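Local structure of ParB domain protein nuclease (Sulfolobus solfataricus, 5K5D) at residues 10-15 against 77-82; 16-21 against 55-60; 154-159 against 167-172; 171-176 against 194-199. The protein probably takes part in archaeal DNA segregation as a ParB-like partition protein related to pNOB8 ParB, and may act as a nuclease. The protein carries 4 engineered substitutions. All coordinates share one frame; numbering follows the deposited sequence.

Contact 1 of 4, residues 10-15 against 77-82; sequences TEEVVS and VKILKY
E12 and K81 meet on one face of two antiparallel strands, 10-15 and 77-82. E12 OE2 lies 3.1 Å from K81 NZ in a salt bridge, though the hydrogen bond within it is weak. The same oxygen is 3.0 Å from K81 CE. E12 CG stands between the backbone N and the carbonyl carbon (chi1 58°), and I79 CG1 is 4.0 Å from it. On this face too, V14 CG2 touches I79 CD1. On the other face E11 CG rests against L80 CD2 at 3.6 Å. There the ion pair of E11 OE2 and K78 NZ is long, at 3.9 Å. Between the two faces, paired backbone hydrogen bonds link T10 with K81, E12 with I79 and V14 with V77. One of them, I79 N to E12 O, is 2.9 Å long and nearly straight. In the second shell, Y57 OH bonds to both E12 OE1 and K81 NZ. An alanine at E12 would probably leave K81 without its carboxylate mate and Y57 OH with one partner fewer. The backbone joins 10-15, on an outermost strand of the ParB-like N-terminal sheet, to its neighbour, and the carboxylate probably offsets the lysine charge.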
# COMPACT_ATOMS: atom_id res chain seq x y z
N THR B 10 -17.14 13.85 -14.85
CA THR B 10 -17.91 15.08 -14.85
C THR B 10 -18.19 15.48 -13.40
O THR B 10 -18.22 14.64 -12.50
CB THR B 10 -19.22 14.92 -15.64
OG1 THR B 10 -19.94 13.78 -15.16
CG2 THR B 10 -18.91 14.71 -17.12
N GLU B 11 -18.38 16.78 -13.19
CA GLU B 11 -18.61 17.30 -11.85
C GLU B 11 -20.11 17.45 -11.63
O GLU B 11 -20.80 18.09 -12.42
CB GLU B 11 -17.91 18.65 -11.68
CG GLU B 11 -17.35 18.90 -10.28
CD GLU B 11 -18.42 19.30 -9.27
OE1 GLU B 11 -19.55 19.60 -9.69
OE2 GLU B 11 -18.11 19.32 -8.06
N GLU B 12 -20.63 16.84 -10.57
CA GLU B 12 -22.05 16.94 -10.26
C GLU B 12 -22.35 16.87 -8.77
O GLU B 12 -21.53 16.40 -7.98
CB GLU B 12 -22.85 15.88 -11.03
CG GLU B 12 -22.44 14.45 -10.75
CD GLU B 12 -23.32 13.45 -11.48
OE1 GLU B 12 -24.33 13.01 -10.90
OE2 GLU B 12 -23.01 13.11 -12.64
N VAL B 13 -23.54 17.35 -8.41
CA VAL B 13 -24.00 17.30 -7.03
C VAL B 13 -25.14 16.31 -6.91
O VAL B 13 -26.04 16.28 -7.75
CB VAL B 13 -24.48 18.67 -6.55
CG1 VAL B 13 -24.94 18.58 -5.10
CG2 VAL B 13 -23.38 19.70 -6.70
N VAL B 14 -25.09 15.49 -5.87
CA VAL B 14 -26.08 14.45 -5.67
C VAL B 14 -26.50 14.38 -4.21
O VAL B 14 -25.80 14.89 -3.34
CB VAL B 14 -25.52 13.08 -6.09
CG1 VAL B 14 -25.23 13.06 -7.58
CG2 VAL B 14 -24.26 12.76 -5.30
N SER B 15 -27.65 13.76 -3.96
CA SER B 15 -28.10 13.54 -2.59
C SER B 15 -27.06 12.70 -1.87
O SER B 15 -26.49 11.77 -2.44
CB SER B 15 -29.46 12.83 -2.57
OG SER B 15 -29.36 11.48 -2.99
N VAL B 77 -23.72 16.07 -1.68
CA VAL B 77 -22.27 16.14 -1.78
C VAL B 77 -21.80 16.28 -3.22
O VAL B 77 -22.29 15.60 -4.13
CB VAL B 77 -21.61 14.92 -1.09
CG1 VAL B 77 -22.35 13.64 -1.42
CG2 VAL B 77 -20.13 14.82 -1.45
N LYS B 78 -20.85 17.18 -3.43
CA LYS B 78 -20.21 17.38 -4.72
C LYS B 78 -19.31 16.19 -5.00
O LYS B 78 -18.54 15.77 -4.14
CB LYS B 78 -19.40 18.67 -4.71
CG LYS B 78 -20.20 19.91 -4.34
CD LYS B 78 -19.39 20.90 -3.48
CE LYS B 78 -18.25 21.55 -4.25
NZ LYS B 78 -17.14 20.60 -4.54
N ILE B 79 -19.40 15.63 -6.20
CA ILE B 79 -18.57 14.50 -6.57
C ILE B 79 -17.96 14.63 -7.97
O ILE B 79 -18.37 15.47 -8.78
CB ILE B 79 -19.34 13.16 -6.50
CG1 ILE B 79 -20.43 13.10 -7.58
CG2 ILE B 79 -19.93 12.95 -5.12
CD1 ILE B 79 -21.13 11.75 -7.66
N LEU B 80 -16.96 13.80 -8.23
CA LEU B 80 -16.46 13.60 -9.58
C LEU B 80 -16.91 12.21 -10.04
O LEU B 80 -16.35 11.20 -9.60
CB LEU B 80 -14.94 13.72 -9.64
CG LEU B 80 -14.35 15.07 -9.20
CD1 LEU B 80 -12.85 15.11 -9.45
CD2 LEU B 80 -15.04 16.22 -9.91
N LYS B 81 -17.93 12.17 -10.89
CA LYS B 81 -18.41 10.91 -11.44
C LYS B 81 -17.59 10.54 -12.67
O LYS B 81 -17.68 11.19 -13.72
CB LYS B 81 -19.89 11.00 -11.80
CG LYS B 81 -20.51 9.65 -12.14
CD LYS B 81 -21.98 9.78 -12.49
CE LYS B 81 -22.18 10.44 -13.84
NZ LYS B 81 -23.62 10.54 -14.19
N TYR B 82 -16.78 9.50 -12.53
CA TYR B 82 -15.96 9.00 -13.62
C TYR B 82 -16.76 8.05 -14.49
O TYR B 82 -17.65 7.35 -14.01
CB TYR B 82 -14.72 8.30 -13.07
CG TYR B 82 -13.67 9.26 -12.60
CD1 TYR B 82 -13.83 9.98 -11.42
CD2 TYR B 82 -12.51 9.46 -13.33
CE1 TYR B 82 -12.86 10.87 -10.99
CE2 TYR B 82 -11.54 10.35 -12.91
CZ TYR B 82 -11.72 11.05 -11.74
OH TYR B 82 -10.76 11.93 -11.32

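Contact 2 of 4, residues 16-21 against 55-60; sequences IEKLKE and RNYVLI
K18 and Y57 carry the charged and aromatic part of this contact. The K18 chain is extended, with CG anti to the backbone N (chi1 -170°). Its CE sits over the centre of one face of the Y57 ring, 3.8 Å from the centroid, as a CH-pi contact. NZ goes on past the centre toward the hydroxyl end. It makes an off-centre cation-pi contact, with NZ 4.1 Å from the centroid.

Backbone hydrogen bonds join the two segments. K20 N donates to Y57 O at 2.8 Å. L59 N donates to K20 O at 2.7 Å, with an N-H...O angle of 169°. They flank a single bridge between K20 and V58. V58 CA also approaches K20 O closely, at 3.2 Å. K20 NZ adds a weak bond to N56 O at 3.4 Å. Y57 OH reaches out to E12 and K81 on the neighbouring strands.

Apolar contacts come from L19. Its CD1 lies at the edge of the Y57 ring, near the ring plane, and 4.0 Å from Y57 CB. Its CG is near L59 CG. An alanine in place of Y57 would probably leave the K18 chain without the ring it lies on, and E12 and K81 without the hydroxyl they share.

The contact belongs to the ParB-like N-terminal region. Segment 16-21 leads from strand 9-15 to helix 23-26. Segment 55-60 runs into strand 59-61. L19 and Y57 pack on strand 76-82, I16 reaches helix 63-71, and I60 faces helix 90-99.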
# COMPACT_ATOMS: atom_id res chain seq x y z
N ILE B 16 -26.80 13.05 -0.61
CA ILE B 16 -25.72 12.42 0.14
C ILE B 16 -25.90 10.91 0.26
O ILE B 16 -24.94 10.16 0.40
CB ILE B 16 -25.55 13.07 1.53
CG1 ILE B 16 -24.25 12.61 2.18
CG2 ILE B 16 -26.76 12.76 2.41
CD1 ILE B 16 -23.88 13.40 3.41
N GLU B 17 -27.15 10.46 0.18
CA GLU B 17 -27.47 9.05 0.34
C GLU B 17 -27.44 8.29 -0.98
O GLU B 17 -27.62 7.07 -1.02
CB GLU B 17 -28.83 8.89 1.02
CG GLU B 17 -28.94 9.59 2.37
CD GLU B 17 -27.95 9.05 3.38
OE1 GLU B 17 -27.78 7.81 3.44
OE2 GLU B 17 -27.34 9.86 4.12
N LYS B 18 -27.21 9.02 -2.07
CA LYS B 18 -27.16 8.40 -3.39
C LYS B 18 -25.86 7.61 -3.59
O LYS B 18 -25.79 6.71 -4.43
CB LYS B 18 -27.33 9.45 -4.48
CG LYS B 18 -27.54 8.88 -5.88
CD LYS B 18 -27.78 9.99 -6.89
CE LYS B 18 -27.90 9.44 -8.31
NZ LYS B 18 -28.14 10.54 -9.29
N LEU B 19 -24.85 7.94 -2.79
CA LEU B 19 -23.54 7.29 -2.90
C LEU B 19 -23.51 5.89 -2.28
O LEU B 19 -23.84 5.71 -1.11
CB LEU B 19 -22.45 8.16 -2.26
CG LEU B 19 -21.62 9.03 -3.21
CD1 LEU B 19 -22.21 9.06 -4.61
CD2 LEU B 19 -21.45 10.43 -2.64
N LYS B 20 -23.11 4.91 -3.08
CA LYS B 20 -23.03 3.53 -2.63
C LYS B 20 -21.59 3.19 -2.27
O LYS B 20 -20.66 3.58 -2.97
CB LYS B 20 -23.55 2.58 -3.71
CG LYS B 20 -24.99 2.86 -4.11
CD LYS B 20 -25.27 2.44 -5.54
CE LYS B 20 -26.60 3.01 -6.03
NZ LYS B 20 -26.78 2.85 -7.50
N GLU B 21 -21.40 2.47 -1.17
CA GLU B 21 -20.06 2.18 -0.70
C GLU B 21 -19.60 0.78 -1.07
O GLU B 21 -20.40 -0.16 -1.12
CB GLU B 21 -19.94 2.41 0.81
CG GLU B 21 -20.65 1.38 1.67
CD GLU B 21 -20.37 1.58 3.14
OE1 GLU B 21 -20.30 2.75 3.58
OE2 GLU B 21 -20.22 0.57 3.86
N ARG B 55 -19.37 5.56 -12.35
CA ARG B 55 -20.57 5.78 -13.14
C ARG B 55 -21.85 5.49 -12.36
O ARG B 55 -22.82 6.23 -12.45
CB ARG B 55 -20.50 4.89 -14.38
CG ARG B 55 -21.46 5.26 -15.47
CD ARG B 55 -20.88 4.84 -16.81
NE ARG B 55 -20.65 3.40 -16.90
CZ ARG B 55 -19.69 2.85 -17.63
NH1 ARG B 55 -18.85 3.61 -18.31
NH2 ARG B 55 -19.55 1.53 -17.66
N ASN B 56 -21.84 4.41 -11.58
CA ASN B 56 -23.02 4.02 -10.82
C ASN B 56 -23.01 4.56 -9.40
O ASN B 56 -23.72 4.06 -8.53
CB ASN B 56 -23.14 2.49 -10.77
CG ASN B 56 -23.25 1.87 -12.15
OD1 ASN B 56 -23.94 2.40 -13.03
ND2 ASN B 56 -22.57 0.75 -12.36
N TYR B 57 -22.19 5.58 -9.17
CA TYR B 57 -22.18 6.28 -7.89
C TYR B 57 -21.65 5.40 -6.76
O TYR B 57 -22.02 5.56 -5.60
CB TYR B 57 -23.58 6.83 -7.58
CG TYR B 57 -24.06 7.79 -8.65
CD1 TYR B 57 -24.85 7.35 -9.70
CD2 TYR B 57 -23.68 9.13 -8.62
CE1 TYR B 57 -25.28 8.23 -10.68
CE2 TYR B 57 -24.09 10.01 -9.60
CZ TYR B 57 -24.89 9.55 -10.63
OH TYR B 57 -25.30 10.42 -11.61
N VAL B 58 -20.78 4.47 -7.12
CA VAL B 58 -20.01 3.72 -6.14
C VAL B 58 -18.85 4.59 -5.69
O VAL B 58 -18.03 5.04 -6.50
CB VAL B 58 -19.47 2.40 -6.73
CG1 VAL B 58 -18.52 1.72 -5.75
CG2 VAL B 58 -20.61 1.47 -7.10
N LEU B 59 -18.79 4.85 -4.38
CA LEU B 59 -17.74 5.67 -3.79
C LEU B 59 -16.39 4.98 -3.98
O LEU B 59 -16.21 3.81 -3.63
CB LEU B 59 -18.02 5.86 -2.30
CG LEU B 59 -17.79 7.24 -1.68
CD1 LEU B 59 -17.10 7.10 -0.33
CD2 LEU B 59 -16.98 8.14 -2.61
N ILE B 60 -15.43 5.72 -4.53
CA ILE B 60 -14.10 5.17 -4.74
C ILE B 60 -13.15 5.72 -3.70
O ILE B 60 -12.42 4.98 -3.05
CB ILE B 60 -13.57 5.52 -6.15
CG1 ILE B 60 -14.38 4.77 -7.21
CG2 ILE B 60 -12.09 5.17 -6.27
CD1 ILE B 60 -13.95 5.08 -8.62

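Contact 3 of 4, residues 154-159 against 167-172; sequences EENEEF and TISALE
I168 meets F159 through its backbone, with I168 O 3.1 Å from F159 CA in a CA-H...O contact. F159 and S169 then form a non-hydrogen-bonded antiparallel pair, where strands 159-161 and 167-169 make a two-stranded hairpin. S169 CB lies over one face of the F159 ring, offset toward the rim and 3.8 Å from its centroid. S169 OG donates to N156 OD1 at 2.7 Å, coming from above the amide carbonyl plane, 48° out of it.

S169 is also the N-cap of helix 170-180. With E172 it forms a capping box. S169 OG, between the backbone N and the carbonyl carbon (chi1 72°), accepts from E172 N at 3.2 Å in a nearly straight bond, and weakly from L171 N. In return E172 OE1 takes the S169 N-H at 2.8 Å with its anti lone pair. The serine hydroxyl is therefore both donor and acceptor, which probably fixes its rotation.

A170 follows at the helix start. Its N makes a weak bond to E158 O, and its CB packs on E155 CG at 3.6 Å. L171 N makes a second weak bond, to E155 O. The two methyls of L171 go to different partners: CD2 touches N156 ND2 at 3.3 Å, while CD1 lies near E155 OE2. At E172, the capping oxygen OE1 stands 4.0 Å from F159 CE2.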
# COMPACT_ATOMS: atom_id res chain seq x y z
N GLU B 154 18.42 -11.70 -12.80
CA GLU B 154 18.32 -12.27 -11.46
C GLU B 154 17.03 -11.81 -10.79
O GLU B 154 16.33 -12.60 -10.15
CB GLU B 154 19.51 -11.84 -10.61
CG GLU B 154 19.44 -12.31 -9.16
CD GLU B 154 20.03 -11.29 -8.19
OE1 GLU B 154 20.26 -10.14 -8.61
OE2 GLU B 154 20.26 -11.65 -7.02
N GLU B 155 16.72 -10.53 -10.96
CA GLU B 155 15.52 -9.94 -10.37
C GLU B 155 14.25 -10.49 -11.02
O GLU B 155 13.16 -10.40 -10.46
CB GLU B 155 15.59 -8.42 -10.49
CG GLU B 155 14.51 -7.68 -9.75
CD GLU B 155 14.77 -6.19 -9.69
OE1 GLU B 155 15.90 -5.81 -9.33
OE2 GLU B 155 13.86 -5.41 -10.03
N ASN B 156 14.41 -11.05 -12.22
CA ASN B 156 13.30 -11.68 -12.92
C ASN B 156 13.27 -13.19 -12.66
O ASN B 156 12.47 -13.91 -13.25
CB ASN B 156 13.39 -11.40 -14.42
CG ASN B 156 12.02 -11.21 -15.07
OD1 ASN B 156 11.00 -11.63 -14.52
ND2 ASN B 156 12.00 -10.59 -16.24
N GLU B 157 14.16 -13.64 -11.78
CA GLU B 157 14.25 -15.06 -11.42
C GLU B 157 13.37 -15.37 -10.22
O GLU B 157 12.78 -16.45 -10.13
CB GLU B 157 15.69 -15.45 -11.09
CG GLU B 157 16.70 -15.20 -12.20
CD GLU B 157 16.50 -16.08 -13.41
OE1 GLU B 157 17.37 -16.06 -14.31
OE2 GLU B 157 15.48 -16.80 -13.46
N GLU B 158 13.30 -14.44 -9.27
CA GLU B 158 12.53 -14.64 -8.06
C GLU B 158 11.07 -14.27 -8.28
O GLU B 158 10.76 -13.32 -8.99
CB GLU B 158 13.10 -13.83 -6.89
CG GLU B 158 14.55 -14.16 -6.57
CD GLU B 158 15.52 -13.32 -7.37
OE1 GLU B 158 16.65 -13.78 -7.62
OE2 GLU B 158 15.15 -12.18 -7.74
N PHE B 159 10.18 -15.04 -7.66
CA PHE B 159 8.75 -14.85 -7.85
C PHE B 159 8.01 -14.99 -6.53
O PHE B 159 8.52 -15.58 -5.58
CB PHE B 159 8.21 -15.88 -8.85
CG PHE B 159 8.74 -15.70 -10.25
CD1 PHE B 159 9.99 -16.19 -10.60
CD2 PHE B 159 7.99 -15.05 -11.21
CE1 PHE B 159 10.47 -16.03 -11.89
CE2 PHE B 159 8.47 -14.89 -12.50
CZ PHE B 159 9.72 -15.38 -12.84
N THR B 167 1.17 -15.21 -10.05
CA THR B 167 2.59 -15.19 -9.72
C THR B 167 3.27 -14.05 -10.46
O THR B 167 2.81 -13.64 -11.53
CB THR B 167 3.29 -16.52 -10.07
OG1 THR B 167 3.09 -16.83 -11.45
CG2 THR B 167 2.74 -17.65 -9.21
N ILE B 168 4.36 -13.55 -9.91
CA ILE B 168 5.05 -12.42 -10.50
C ILE B 168 6.48 -12.30 -9.98
O ILE B 168 6.79 -12.75 -8.88
CB ILE B 168 4.28 -11.11 -10.23
CG1 ILE B 168 4.95 -9.93 -10.96
CG2 ILE B 168 4.16 -10.85 -8.73
CD1 ILE B 168 4.16 -8.64 -10.87
N SER B 169 7.36 -11.72 -10.79
CA SER B 169 8.76 -11.56 -10.41
C SER B 169 9.00 -10.19 -9.79
O SER B 169 8.18 -9.29 -9.93
CB SER B 169 9.67 -11.74 -11.62
OG SER B 169 9.57 -10.64 -12.51
N ALA B 170 10.12 -10.05 -9.10
CA ALA B 170 10.49 -8.78 -8.49
C ALA B 170 10.58 -7.69 -9.54
O ALA B 170 10.35 -6.52 -9.25
CB ALA B 170 11.82 -8.91 -7.75
N LEU B 171 10.92 -8.09 -10.76
CA LEU B 171 11.09 -7.13 -11.83
C LEU B 171 9.75 -6.58 -12.29
O LEU B 171 9.55 -5.37 -12.35
CB LEU B 171 11.83 -7.76 -13.01
CG LEU B 171 12.19 -6.79 -14.14
CD1 LEU B 171 13.08 -5.67 -13.62
CD2 LEU B 171 12.87 -7.54 -15.27
N GLU B 172 8.83 -7.48 -12.62
CA GLU B 172 7.50 -7.09 -13.07
C GLU B 172 6.83 -6.23 -12.01
O GLU B 172 6.27 -5.17 -12.32
CB GLU B 172 6.65 -8.32 -13.38
CG GLU B 172 7.35 -9.33 -14.28
CD GLU B 172 6.59 -10.64 -14.41
OE1 GLU B 172 6.65 -11.45 -13.46
OE2 GLU B 172 5.94 -10.86 -15.45

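Contact 4 of 4, residues 171-176 against 194-199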
# COMPACT_ATOMS: atom_id res chain seq x y z
N LEU B 171 10.92 -8.09 -10.76
CA LEU B 171 11.09 -7.13 -11.83
C LEU B 171 9.75 -6.58 -12.29
O LEU B 171 9.55 -5.37 -12.35
CB LEU B 171 11.83 -7.76 -13.01
CG LEU B 171 12.19 -6.79 -14.14
CD1 LEU B 171 13.08 -5.67 -13.62
CD2 LEU B 171 12.87 -7.54 -15.27
N GLU B 172 8.83 -7.48 -12.62
CA GLU B 172 7.50 -7.09 -13.07
C GLU B 172 6.83 -6.23 -12.01
O GLU B 172 6.27 -5.17 -12.32
CB GLU B 172 6.65 -8.32 -13.38
CG GLU B 172 7.35 -9.33 -14.28
CD GLU B 172 6.59 -10.64 -14.41
OE1 GLU B 172 6.65 -11.45 -13.46
OE2 GLU B 172 5.94 -10.86 -15.45
N TYR B 173 6.89 -6.68 -10.76
CA TYR B 173 6.32 -5.94 -9.64
C TYR B 173 6.91 -4.53 -9.53
O TYR B 173 6.20 -3.56 -9.30
CB TYR B 173 6.51 -6.69 -8.32
CG TYR B 173 5.64 -6.18 -7.19
CD1 TYR B 173 6.12 -5.24 -6.28
CD2 TYR B 173 4.34 -6.63 -7.05
CE1 TYR B 173 5.31 -4.78 -5.25
CE2 TYR B 173 3.53 -6.18 -6.02
CZ TYR B 173 4.02 -5.25 -5.13
OH TYR B 173 3.21 -4.80 -4.11
N GLU B 174 8.23 -4.44 -9.69
CA GLU B 174 8.91 -3.15 -9.63
C GLU B 174 8.47 -2.23 -10.76
O GLU B 174 8.31 -1.02 -10.56
CB GLU B 174 10.42 -3.34 -9.66
CG GLU B 174 11.20 -2.04 -9.58
CD GLU B 174 12.69 -2.25 -9.74
OE1 GLU B 174 13.33 -1.48 -10.49
OE2 GLU B 174 13.23 -3.19 -9.11
N ARG B 175 8.30 -2.79 -11.95
CA ARG B 175 7.89 -1.99 -13.10
C ARG B 175 6.49 -1.45 -12.86
O ARG B 175 6.16 -0.34 -13.26
CB ARG B 175 7.95 -2.81 -14.39
CG ARG B 175 6.59 -3.26 -14.90
CD ARG B 175 6.72 -4.10 -16.17
NE ARG B 175 7.65 -5.22 -16.00
CZ ARG B 175 7.50 -6.41 -16.56
NH1 ARG B 175 6.46 -6.66 -17.34
NH2 ARG B 175 8.40 -7.36 -16.35
N ILE B 176 5.67 -2.27 -12.21
CA ILE B 176 4.32 -1.87 -11.86
C ILE B 176 4.34 -0.67 -10.92
O ILE B 176 3.56 0.27 -11.08
CB ILE B 176 3.54 -3.03 -11.22
CG1 ILE B 176 3.25 -4.10 -12.28
CG2 ILE B 176 2.26 -2.53 -10.59
CD1 ILE B 176 2.29 -5.16 -11.82
N LYS B 194 13.90 -1.53 -3.45
CA LYS B 194 14.01 -2.17 -2.15
C LYS B 194 12.70 -2.85 -1.79
O LYS B 194 12.69 -4.00 -1.36
CB LYS B 194 14.37 -1.15 -1.07
CG LYS B 194 15.82 -0.72 -1.05
CD LYS B 194 16.02 0.43 -0.08
CE LYS B 194 17.48 0.86 -0.02
NZ LYS B 194 17.64 2.14 0.74
N MSE B 195 11.61 -2.12 -1.96
CA MSE B 195 10.30 -2.64 -1.61
C MSE B 195 9.95 -3.83 -2.49
O MSE B 195 9.42 -4.84 -2.00
CB MSE B 195 9.22 -1.56 -1.72
CG MSE B 195 7.96 -1.90 -0.94
SE MSE B 195 6.41 -2.32 -2.05
CE MSE B 195 5.89 -0.50 -2.51
N ALA B 196 10.25 -3.72 -3.78
CA ALA B 196 9.94 -4.78 -4.73
C ALA B 196 10.68 -6.07 -4.41
O ALA B 196 10.10 -7.16 -4.43
CB ALA B 196 10.24 -4.32 -6.15
N ILE B 197 11.97 -5.94 -4.10
CA ILE B 197 12.79 -7.10 -3.74
C ILE B 197 12.29 -7.76 -2.45
O ILE B 197 12.22 -8.99 -2.36
CB ILE B 197 14.27 -6.73 -3.58
CG1 ILE B 197 14.83 -6.27 -4.93
CG2 ILE B 197 15.06 -7.91 -3.05
CD1 ILE B 197 16.29 -5.92 -4.90
N LEU B 198 11.95 -6.95 -1.46
CA LEU B 198 11.44 -7.48 -0.21
C LEU B 198 10.08 -8.13 -0.43
O LEU B 198 9.79 -9.19 0.10
CB LEU B 198 11.33 -6.39 0.86
CG LEU B 198 12.61 -5.66 1.27
CD1 LEU B 198 12.32 -4.69 2.41
CD2 LEU B 198 13.70 -6.65 1.67
N ARG B 199 9.24 -7.48 -1.24
CA ARG B 199 7.88 -7.94 -1.44
C ARG B 199 7.86 -9.34 -2.05
O ARG B 199 6.99 -10.15 -1.74
CB ARG B 199 7.11 -6.96 -2.32
CG ARG B 199 5.61 -7.01 -2.13
CD ARG B 199 4.97 -8.06 -3.01
NE ARG B 199 3.59 -8.33 -2.62
CZ ARG B 199 3.22 -9.39 -1.90
NH1 ARG B 199 4.12 -10.28 -1.52
NH2 ARG B 199 1.94 -9.56 -1.59
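Y173 and A196 meet in the middle of a helical hairpin, where helix 170-180 packs on the next one, 189-201. Segments 171-176 and 194-199 run roughly antiparallel, at 141°, with axes 8.8 Å apart at their closest. The small A196 sits where the backbones come nearest, and its CB is 3.6 Å from E174 CB.

Y173 has the most surface covered. Its CG is anti to the backbone N, and the ring reaches across to the second helix. Ring atom CD1 is 4.2 Å from A196 CB. The selenium of selenomethionine M195 lies at the ring edge, near its plane, 4.2 Å from Y173 CE1.

R199 covers one ring face with its aliphatic part. The chain bends at chi2 (-87°), and its CD lies above the Y173 ring toward the rim. This is a CH-pi contact, with R199 CD 3.9 Å from the Y173 ring centroid. The polar ends have a common partner in helix 109-128: D121 accepts a hydrogen bond from Y173 OH and forms a salt bridge with R199 NH2. The guanidinium stands almost upright to the ring, the planes 81° apart, and R199 CD is 3.6 Å from Y173 CZ.

Contacts 1 and 2 form one group and contacts 3 and 4 another, on opposite sides of the chain's centre. Contact 2 is nested within the loop that contact 1 closes. Their centres are 9 Å apart, and both reach the four-stranded sheet of the ParB-like N-terminal region. Contacts 3 and 4 come later in the chain, with centres 8 Å apart. They share L171 and E172 on helix 170-180, which contact 3 caps and contact 4 packs against helix 189-201. The centres of contacts 1 and 3 lie about 41 Å apart, and their nearest atoms about 24 Å. The first pair belongs to the N-terminal sheet. The second joins a two-stranded hairpin to the helices after it.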